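Local coordinates for SusD superfamily protein (PDB 3JQ0), which is a SusD-family protein of the Bacteroides outer membrane that probably binds sugars or other nutrients, at residues Thr314-Lys326 against Val332-Gly344. Residues are numbered along the deposited sequence; the frame is centred on the assembly and turned at random. Where two conformers were deposited one is given.
Sequences TRWTTSLKAVYKK and VSYFGPITYKFQG
Tyr340 lays one ring face over the aliphatic chain of Lys321, whose CB stands 3.7 Å from the ring centroid and 10° off its normal, a CH-pi contact across an antiparallel beta hairpin of strands 320-326 and 332-339. With CG anti to the backbone N (chi1 -177°), Lys321 runs alongside the ring, and its CD comes 3.6 Å from Tyr340 OH. Lys321 NZ, in the conformer given, makes a salt bridge with Asp289, and Tyr340 OH a hydrogen bond to the same carboxylate. Gln343 NE2 sits over the opposite face, 3.1 Å above the ring plane, while donating to Tyr340 O. A leucine in place of Tyr340 would probably strip Lys321 of its aromatic cover and deprive Asp289 of its hydroxyl partner.

A classic bulge interrupts the hairpin: Phe335 and Gly336 both face Val323, and the register shifts by one. Val323 O accepts from Phe335 N at 2.9 Å, in the carbonyl plane and on a lone pair, and from Gly336 N at 3.2 Å, tilted out of it. Beyond the bulge, Tyr334 turns its edge to the face of Tyr324, a T-shaped pair with planes at 71°. Phe335 instead receives Lys325 CD, in the conformer given, over its ring centre. At the hairpin's open end, where helix 315-319 leads into the first strand and Lys341 follows the second, one water donates to Ser319 OG at 2.8 Å and accepts from Lys341 NZ at 2.9 Å.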
ATOM      1  N   THR A 314      13.922  13.951   3.222  1.00  7.68           N
ATOM      2  CA  THR A 314      13.332  14.381   1.969  1.00  7.93           C
ATOM      3  C   THR A 314      11.957  13.763   1.710  1.00  7.61           C
ATOM      4  O   THR A 314      11.185  14.270   0.884  1.00  7.79           O
ATOM      5  CB  THR A 314      14.234  14.118   0.722  1.00 10.15           C
ATOM      6  OG1 THR A 314      14.159  12.728   0.403  1.00 13.75           O
ATOM      7  CG2 THR A 314      15.669  14.558   0.909  1.00 10.21           C
ATOM      8  N   ARG A 315      11.610  12.718   2.454  1.00  6.89           N
ATOM      9  CA  ARG A 315      10.278  12.146   2.294  1.00  6.46           C
ATOM     10  C   ARG A 315       9.179  13.129   2.706  1.00  6.15           C
ATOM     11  O   ARG A 315       8.042  13.007   2.270  1.00  7.21           O
ATOM     12  CB  ARG A 315      10.114  10.872   3.088  1.00  6.57           C
ATOM     13  CG  ARG A 315      11.109   9.806   2.664  1.00  6.74           C
ATOM     14  CD  ARG A 315      11.004   8.544   3.504  1.00  6.38           C
ATOM     15  NE  ARG A 315      11.501   8.822   4.870  1.00  6.16           N
ATOM     16  CZ  ARG A 315      11.899   7.892   5.718  1.00  6.32           C
ATOM     17  NH1 ARG A 315      11.754   6.608   5.448  1.00  6.36           N
ATOM     18  NH2 ARG A 315      12.424   8.269   6.873  1.00  6.96           N
ATOM     19  N   TRP A 316       9.506  14.040   3.612  1.00  6.72           N
ATOM     20  CA  TRP A 316       8.551  14.994   4.156  1.00  6.91           C
ATOM     21  C   TRP A 316       7.893  15.837   3.068  1.00  6.80           C
ATOM     22  O   TRP A 316       6.676  15.768   2.858  1.00  7.08           O
ATOM     23  CB  TRP A 316       9.254  15.870   5.183  1.00  6.77           C
ATOM     24  CG  TRP A 316       8.438  16.849   5.937  1.00  6.77           C
ATOM     25  CD1 TRP A 316       7.099  17.044   5.851  1.00  7.33           C
ATOM     26  CD2 TRP A 316       8.944  17.768   6.909  1.00  7.28           C
ATOM     27  NE1 TRP A 316       6.740  18.042   6.737  1.00  8.09           N
ATOM     28  CE2 TRP A 316       7.844  18.490   7.401  1.00  7.62           C
ATOM     29  CE3 TRP A 316      10.189  18.003   7.447  1.00  8.39           C
ATOM     30  CZ2 TRP A 316       7.969  19.446   8.398  1.00  8.89           C
ATOM     31  CZ3 TRP A 316      10.306  18.945   8.433  1.00 10.93           C
ATOM     32  CH2 TRP A 316       9.221  19.674   8.900  1.00  9.28           C
ATOM     33  N   THR A 317       8.704  16.623   2.355  1.00  7.59           N
ATOM     34  CA  THR A 317       8.158  17.558   1.370  1.00  8.11           C
ATOM     35  C   THR A 317       7.948  16.911   0.013  1.00  7.80           C
ATOM     36  O   THR A 317       7.346  17.524  -0.866  1.00  9.07           O
ATOM     37  CB  THR A 317       9.043  18.769   1.272  1.00  9.96           C
ATOM     38  OG1 THR A 317      10.360  18.359   0.959  1.00 13.29           O
ATOM     39  CG2 THR A 317       9.038  19.561   2.577  1.00 11.29           C
ATOM     40  N   THR A 318       8.387  15.666  -0.158  1.00  7.52           N
ATOM     41  CA  THR A 318       7.999  14.886  -1.338  1.00  7.55           C
ATOM     42  C   THR A 318       6.591  14.296  -1.112  1.00  6.93           C
ATOM     43  O   THR A 318       5.763  14.267  -2.034  1.00  7.36           O
ATOM     44  CB  THR A 318       9.049  13.812  -1.657  1.00  9.06           C
ATOM     45  OG1 THR A 318      10.244  14.452  -2.081  1.00 12.12           O
ATOM     46  CG2 THR A 318       8.568  12.850  -2.719  1.00  9.98           C
ATOM     47  N   SER A 319       6.304  13.827   0.099  1.00  5.92           N
ATOM     48  CA  SER A 319       5.014  13.212   0.398  1.00  6.25           C
ATOM     49  C   SER A 319       3.885  14.189   0.587  1.00  5.73           C
ATOM     50  O   SER A 319       2.738  13.899   0.229  1.00  6.27           O
ATOM     51  CB  SER A 319       5.125  12.363   1.673  1.00  6.26           C
ATOM     52  OG  SER A 319       6.053  11.282   1.512  1.00  7.14           O
ATOM     53  N   LEU A 320       4.205  15.360   1.175  1.00  6.46           N
ATOM     54  CA  LEU A 320       3.219  16.376   1.549  1.00  5.50           C
ATOM     55  C   LEU A 320       3.704  17.725   1.137  1.00  6.39           C
ATOM     56  O   LEU A 320       4.904  18.008   1.216  1.00  8.36           O
ATOM     57  CB  LEU A 320       3.018  16.387   3.064  1.00  6.77           C
ATOM     58  CG  LEU A 320       2.504  15.125   3.704  1.00  7.01           C
ATOM     59  CD1 LEU A 320       2.546  15.198   5.239  1.00  8.10           C
ATOM     60  CD2 LEU A 320       1.126  14.754   3.199  1.00  7.83           C
ATOM     61  N   LYS A 321       2.765  18.617   0.821  1.00  6.12           N
ATOM     62  CA  LYS A 321       3.080  20.044   0.690  0.50  6.32           C
ATOM     63  C   LYS A 321       2.195  20.829   1.635  1.00  6.26           C
ATOM     64  O   LYS A 321       0.983  20.631   1.684  1.00  7.15           O
ATOM     65  CB  LYS A 321       2.958  20.579  -0.738  0.50  7.66           C
ATOM     66  CG  LYS A 321       3.374  22.059  -0.834  0.50  8.95           C
ATOM     67  CD  LYS A 321       3.619  22.538  -2.266  0.50 13.56           C
ATOM     68  CE  LYS A 321       4.334  23.901  -2.350  0.50 12.52           C
ATOM     69  NZ  LYS A 321       5.286  23.933  -3.500  0.50 14.46           N
ATOM     70  N   ALA A 322       2.810  21.752   2.363  1.00  6.96           N
ATOM     71  CA  ALA A 322       2.063  22.673   3.217  1.00  6.84           C
ATOM     72  C   ALA A 322       1.534  23.816   2.370  1.00  6.83           C
ATOM     73  O   ALA A 322       2.300  24.489   1.664  1.00  8.59           O
ATOM     74  CB  ALA A 322       2.988  23.205   4.335  1.00  8.32           C
ATOM     75  N   VAL A 323       0.255  24.103   2.530  1.00  6.60           N
ATOM     76  CA  VAL A 323      -0.326  25.323   2.005  1.00  6.36           C
ATOM     77  C   VAL A 323      -0.733  26.241   3.161  1.00  6.33           C
ATOM     78  O   VAL A 323      -1.002  25.801   4.277  1.00  6.82           O
ATOM     79  CB  VAL A 323      -1.497  25.050   1.031  1.00  7.16           C
ATOM     80  CG1 VAL A 323      -1.028  24.215  -0.172  1.00  8.39           C
ATOM     81  CG2 VAL A 323      -2.714  24.405   1.691  1.00  8.39           C
ATOM     82  N   TYR A 324      -0.685  27.511   2.843  1.00  6.64           N
ATOM     83  CA  TYR A 324      -0.865  28.614   3.755  1.00  7.03           C
ATOM     84  C   TYR A 324      -1.971  29.499   3.215  1.00  6.30           C
ATOM     85  O   TYR A 324      -2.441  29.377   2.074  1.00  7.30           O
ATOM     86  CB  TYR A 324       0.469  29.414   3.906  1.00  7.01           C
ATOM     87  CG  TYR A 324       1.597  28.592   4.448  1.00  7.42           C
ATOM     88  CD1 TYR A 324       2.257  27.655   3.650  1.00  7.91           C
ATOM     89  CD2 TYR A 324       2.016  28.746   5.764  1.00  7.84           C
ATOM     90  CE1 TYR A 324       3.273  26.878   4.152  1.00  9.50           C
ATOM     91  CE2 TYR A 324       3.040  27.963   6.270  1.00  9.44           C
ATOM     92  CZ  TYR A 324       3.640  27.004   5.483  1.00 10.19           C
ATOM     93  OH  TYR A 324       4.669  26.209   5.982  1.00 12.67           O
ATOM     94  N   LYS A 325      -2.407  30.453   4.037  1.00  6.88           N
ATOM     95  CA  LYS A 325      -3.203  31.571   3.532  0.51  7.86           C
ATOM     96  C   LYS A 325      -2.625  32.863   4.107  1.00  8.23           C
ATOM     97  O   LYS A 325      -2.156  32.918   5.274  1.00  9.36           O
ATOM     98  CB  LYS A 325      -4.698  31.407   3.842  0.51  8.75           C
ATOM     99  CG  LYS A 325      -5.390  30.338   2.989  0.51  9.50           C
ATOM    100  CD  LYS A 325      -6.761  29.916   3.509  0.51 11.77           C
ATOM    101  CE  LYS A 325      -7.801  30.975   3.464  0.51 13.22           C
ATOM    102  NZ  LYS A 325      -9.077  30.468   4.168  0.51 13.91           N
ATOM    103  N   LYS A 326      -2.665  33.901   3.291  1.00  7.58           N
ATOM    104  CA  LYS A 326      -2.228  35.228   3.707  1.00  7.69           C
ATOM    105  C   LYS A 326      -3.475  36.071   3.879  1.00  7.51           C
ATOM    106  O   LYS A 326      -4.228  36.285   2.910  1.00  8.67           O
ATOM    107  CB  LYS A 326      -1.328  35.834   2.651  1.00  8.48           C
ATOM    108  CG  LYS A 326      -0.792  37.230   3.097  1.00 10.10           C
ATOM    109  CD  LYS A 326       0.346  37.682   2.222  1.00 12.26           C
ATOM    110  CE  LYS A 326      -0.076  37.940   0.860  1.00 15.08           C
ATOM    111  NZ  LYS A 326       1.086  38.410   0.006  1.00 19.38           N
ATOM    112  N   VAL A 332       0.700  35.561   7.211  1.00  7.53           N
ATOM    113  CA  VAL A 332       0.746  34.259   6.557  1.00  7.89           C
ATOM    114  C   VAL A 332       0.623  33.184   7.615  1.00  8.39           C
ATOM    115  O   VAL A 332       1.425  33.152   8.553  1.00  9.53           O
ATOM    116  CB  VAL A 332       2.034  34.102   5.763  1.00  8.68           C
ATOM    117  CG1 VAL A 332       2.144  32.702   5.095  1.00  9.97           C
ATOM    118  CG2 VAL A 332       2.220  35.216   4.722  1.00  9.35           C
ATOM    119  N   SER A 333      -0.369  32.306   7.500  1.00  8.12           N
ATOM    120  CA  SER A 333      -0.659  31.261   8.485  0.55  7.94           C
ATOM    121  C   SER A 333      -0.736  29.898   7.778  1.00  7.77           C
ATOM    122  O   SER A 333      -1.356  29.794   6.713  1.00  8.64           O
ATOM    123  CB  SER A 333      -2.000  31.585   9.144  0.55  7.89           C
ATOM    124  OG  SER A 333      -1.871  32.783   9.908  0.55  8.61           O
ATOM    125  N   TYR A 334      -0.196  28.870   8.406  1.00  8.14           N
ATOM    126  CA  TYR A 334      -0.318  27.514   7.935  1.00  7.93           C
ATOM    127  C   TYR A 334      -1.783  27.115   7.895  1.00  7.18           C
ATOM    128  O   TYR A 334      -2.516  27.356   8.858  1.00  8.51           O
ATOM    129  CB  TYR A 334       0.440  26.589   8.872  1.00  8.26           C
ATOM    130  CG  TYR A 334       0.226  25.111   8.625  1.00  7.73           C
ATOM    131  CD1 TYR A 334       0.647  24.506   7.440  1.00  8.02           C
ATOM    132  CD2 TYR A 334      -0.397  24.310   9.547  1.00  8.52           C
ATOM    133  CE1 TYR A 334       0.428  23.141   7.210  1.00  8.10           C
ATOM    134  CE2 TYR A 334      -0.626  22.984   9.331  1.00  8.81           C
ATOM    135  CZ  TYR A 334      -0.183  22.387   8.161  1.00  7.36           C
ATOM    136  OH  TYR A 334      -0.386  21.049   7.912  1.00  8.01           O
ATOM    137  N   PHE A 335      -2.201  26.520   6.789  1.00  7.06           N
ATOM    138  CA  PHE A 335      -3.595  26.149   6.590  1.00  7.31           C
ATOM    139  C   PHE A 335      -3.758  24.624   6.619  1.00  7.57           C
ATOM    140  O   PHE A 335      -4.630  24.100   7.315  1.00  9.16           O
ATOM    141  CB  PHE A 335      -4.141  26.813   5.344  1.00  7.63           C
ATOM    142  CG  PHE A 335      -5.653  26.660   5.187  1.00  8.30           C
ATOM    143  CD1 PHE A 335      -6.526  27.192   6.127  1.00 10.23           C
ATOM    144  CD2 PHE A 335      -6.192  25.990   4.101  1.00  8.92           C
ATOM    145  CE1 PHE A 335      -7.913  27.006   5.960  1.00 10.48           C
ATOM    146  CE2 PHE A 335      -7.547  25.859   3.928  1.00  9.72           C
ATOM    147  CZ  PHE A 335      -8.398  26.351   4.859  1.00 10.66           C
ATOM    148  N   GLY A 336      -2.938  23.899   5.876  1.00  6.94           N
ATOM    149  CA  GLY A 336      -2.967  22.462   5.951  1.00  6.50           C
ATOM    150  C   GLY A 336      -2.086  21.844   4.899  1.00  6.66           C
ATOM    151  O   GLY A 336      -1.504  22.534   4.057  1.00  7.17           O
ATOM    152  N   PRO A 337      -2.057  20.504   4.885  1.00  6.60           N
ATOM    153  CA  PRO A 337      -1.227  19.768   3.915  1.00  6.55           C
ATOM    154  C   PRO A 337      -2.047  19.294   2.735  1.00  6.44           C
ATOM    155  O   PRO A 337      -3.263  19.012   2.870  1.00  6.81           O
ATOM    156  CB  PRO A 337      -0.725  18.586   4.755  1.00  7.01           C
ATOM    157  CG  PRO A 337      -1.899  18.279   5.619  1.00  7.27           C
ATOM    158  CD  PRO A 337      -2.570  19.587   5.935  1.00  6.78           C
ATOM    159  N   ILE A 338      -1.381  19.152   1.593  1.00  6.64           N
ATOM    160  CA  ILE A 338      -1.933  18.489   0.414  1.00  6.49           C
ATOM    161  C   ILE A 338      -1.083  17.254   0.099  1.00  6.53           C
ATOM    162  O   ILE A 338       0.131  17.200   0.328  1.00  6.55           O
ATOM    163  CB  ILE A 338      -2.074  19.407  -0.823  1.00  7.25           C
ATOM    164  CG1 ILE A 338      -0.715  19.920  -1.275  1.00  7.97           C
ATOM    165  CG2 ILE A 338      -3.030  20.545  -0.538  1.00  9.28           C
ATOM    166  CD1 ILE A 338      -0.715  20.594  -2.679  1.00 10.21           C
ATOM    167  N   THR A 339      -1.786  16.242  -0.394  1.00  7.23           N
ATOM    168  CA  THR A 339      -1.178  14.997  -0.864  1.00  6.39           C
ATOM    169  C   THR A 339      -0.227  15.274  -2.009  1.00  6.95           C
ATOM    170  O   THR A 339      -0.613  15.886  -2.995  1.00  8.29           O
ATOM    171  CB  THR A 339      -2.287  14.067  -1.354  1.00  7.15           C
ATOM    172  OG1 THR A 339      -3.289  13.940  -0.364  1.00 10.06           O
ATOM    173  CG2 THR A 339      -1.734  12.718  -1.774  1.00  8.17           C
ATOM    174  N   TYR A 340       1.022  14.803  -1.909  1.00  6.27           N
ATOM    175  CA  TYR A 340       2.049  15.287  -2.850  1.00  6.06           C
ATOM    176  C   TYR A 340       2.928  14.178  -3.438  1.00  6.01           C
ATOM    177  O   TYR A 340       3.674  14.467  -4.345  1.00  6.56           O
ATOM    178  CB  TYR A 340       2.920  16.355  -2.150  1.00  6.72           C
ATOM    179  CG  TYR A 340       3.391  17.491  -3.037  1.00  6.61           C
ATOM    180  CD1 TYR A 340       2.491  18.326  -3.673  1.00  6.75           C
ATOM    181  CD2 TYR A 340       4.745  17.775  -3.125  1.00  7.30           C
ATOM    182  CE1 TYR A 340       2.947  19.392  -4.430  1.00  7.00           C
ATOM    183  CE2 TYR A 340       5.190  18.855  -3.859  1.00  8.06           C
ATOM    184  CZ  TYR A 340       4.288  19.650  -4.492  1.00  7.70           C
ATOM    185  OH  TYR A 340       4.745  20.755  -5.228  1.00  9.73           O
ATOM    186  N   LYS A 341       2.802  12.929  -2.989  1.00  5.82           N
ATOM    187  CA  LYS A 341       3.756  11.909  -3.425  1.00  6.39           C
ATOM    188  C   LYS A 341       3.716  11.610  -4.910  1.00  5.79           C
ATOM    189  O   LYS A 341       4.723  11.382  -5.532  1.00  6.64           O
ATOM    190  CB  LYS A 341       3.502  10.616  -2.644  1.00  6.46           C
ATOM    191  CG  LYS A 341       4.372   9.438  -3.106  1.00  6.80           C
ATOM    192  CD  LYS A 341       4.236   8.228  -2.171  1.00  6.46           C
ATOM    193  CE  LYS A 341       5.134   8.348  -0.937  1.00  6.94           C
ATOM    194  NZ  LYS A 341       4.917   7.211   0.018  1.00  6.18           N
ATOM    195  N   PHE A 342       2.496  11.486  -5.454  1.00  6.08           N
ATOM    196  CA  PHE A 342       2.292  11.139  -6.858  1.00  5.91           C
ATOM    197  C   PHE A 342       2.019  12.418  -7.638  1.00  6.91           C
ATOM    198  O   PHE A 342       0.991  13.076  -7.475  1.00  8.39           O
ATOM    199  CB  PHE A 342       1.212  10.074  -7.006  1.00  6.82           C
ATOM    200  CG  PHE A 342       1.576   8.780  -6.296  1.00  6.52           C
ATOM    201  CD1 PHE A 342       2.459   7.894  -6.856  1.00  7.67           C
ATOM    202  CD2 PHE A 342       1.057   8.466  -5.045  1.00  7.48           C
ATOM    203  CE1 PHE A 342       2.801   6.718  -6.236  1.00  8.13           C
ATOM    204  CE2 PHE A 342       1.411   7.284  -4.420  1.00  7.27           C
ATOM    205  CZ  PHE A 342       2.280   6.417  -5.020  1.00  7.12           C
ATOM    206  N   GLN A 343       2.979  12.797  -8.466  1.00  6.61           N
ATOM    207  CA  GLN A 343       2.954  14.041  -9.195  1.00  7.61           C
ATOM    208  C   GLN A 343       2.454  13.936 -10.612  1.00  7.66           C
ATOM    209  O   GLN A 343       2.185  14.959 -11.271  1.00  9.47           O
ATOM    210  CB  GLN A 343       4.338  14.685  -9.178  1.00  7.62           C
ATOM    211  CG  GLN A 343       4.787  15.179  -7.821  1.00  7.63           C
ATOM    212  CD  GLN A 343       4.113  16.488  -7.442  1.00  8.46           C
ATOM    213  OE1 GLN A 343       4.024  17.437  -8.242  1.00  9.42           O
ATOM    214  NE2 GLN A 343       3.668  16.559  -6.204  1.00  9.09           N
ATOM    215  N   GLY A 344       2.304  12.726 -11.128  1.00  7.43           N
ATOM    216  CA  GLY A 344       1.781  12.574 -12.476  1.00  7.71           C
ATOM    217  C   GLY A 344       2.650  13.282 -13.522  1.00  7.79           C
ATOM    218  O   GLY A 344       3.882  13.321 -13.433  1.00  9.21           O
TER
HETATM  219  O   HOH W   1       5.827   8.593   2.392  1.00  6.87           O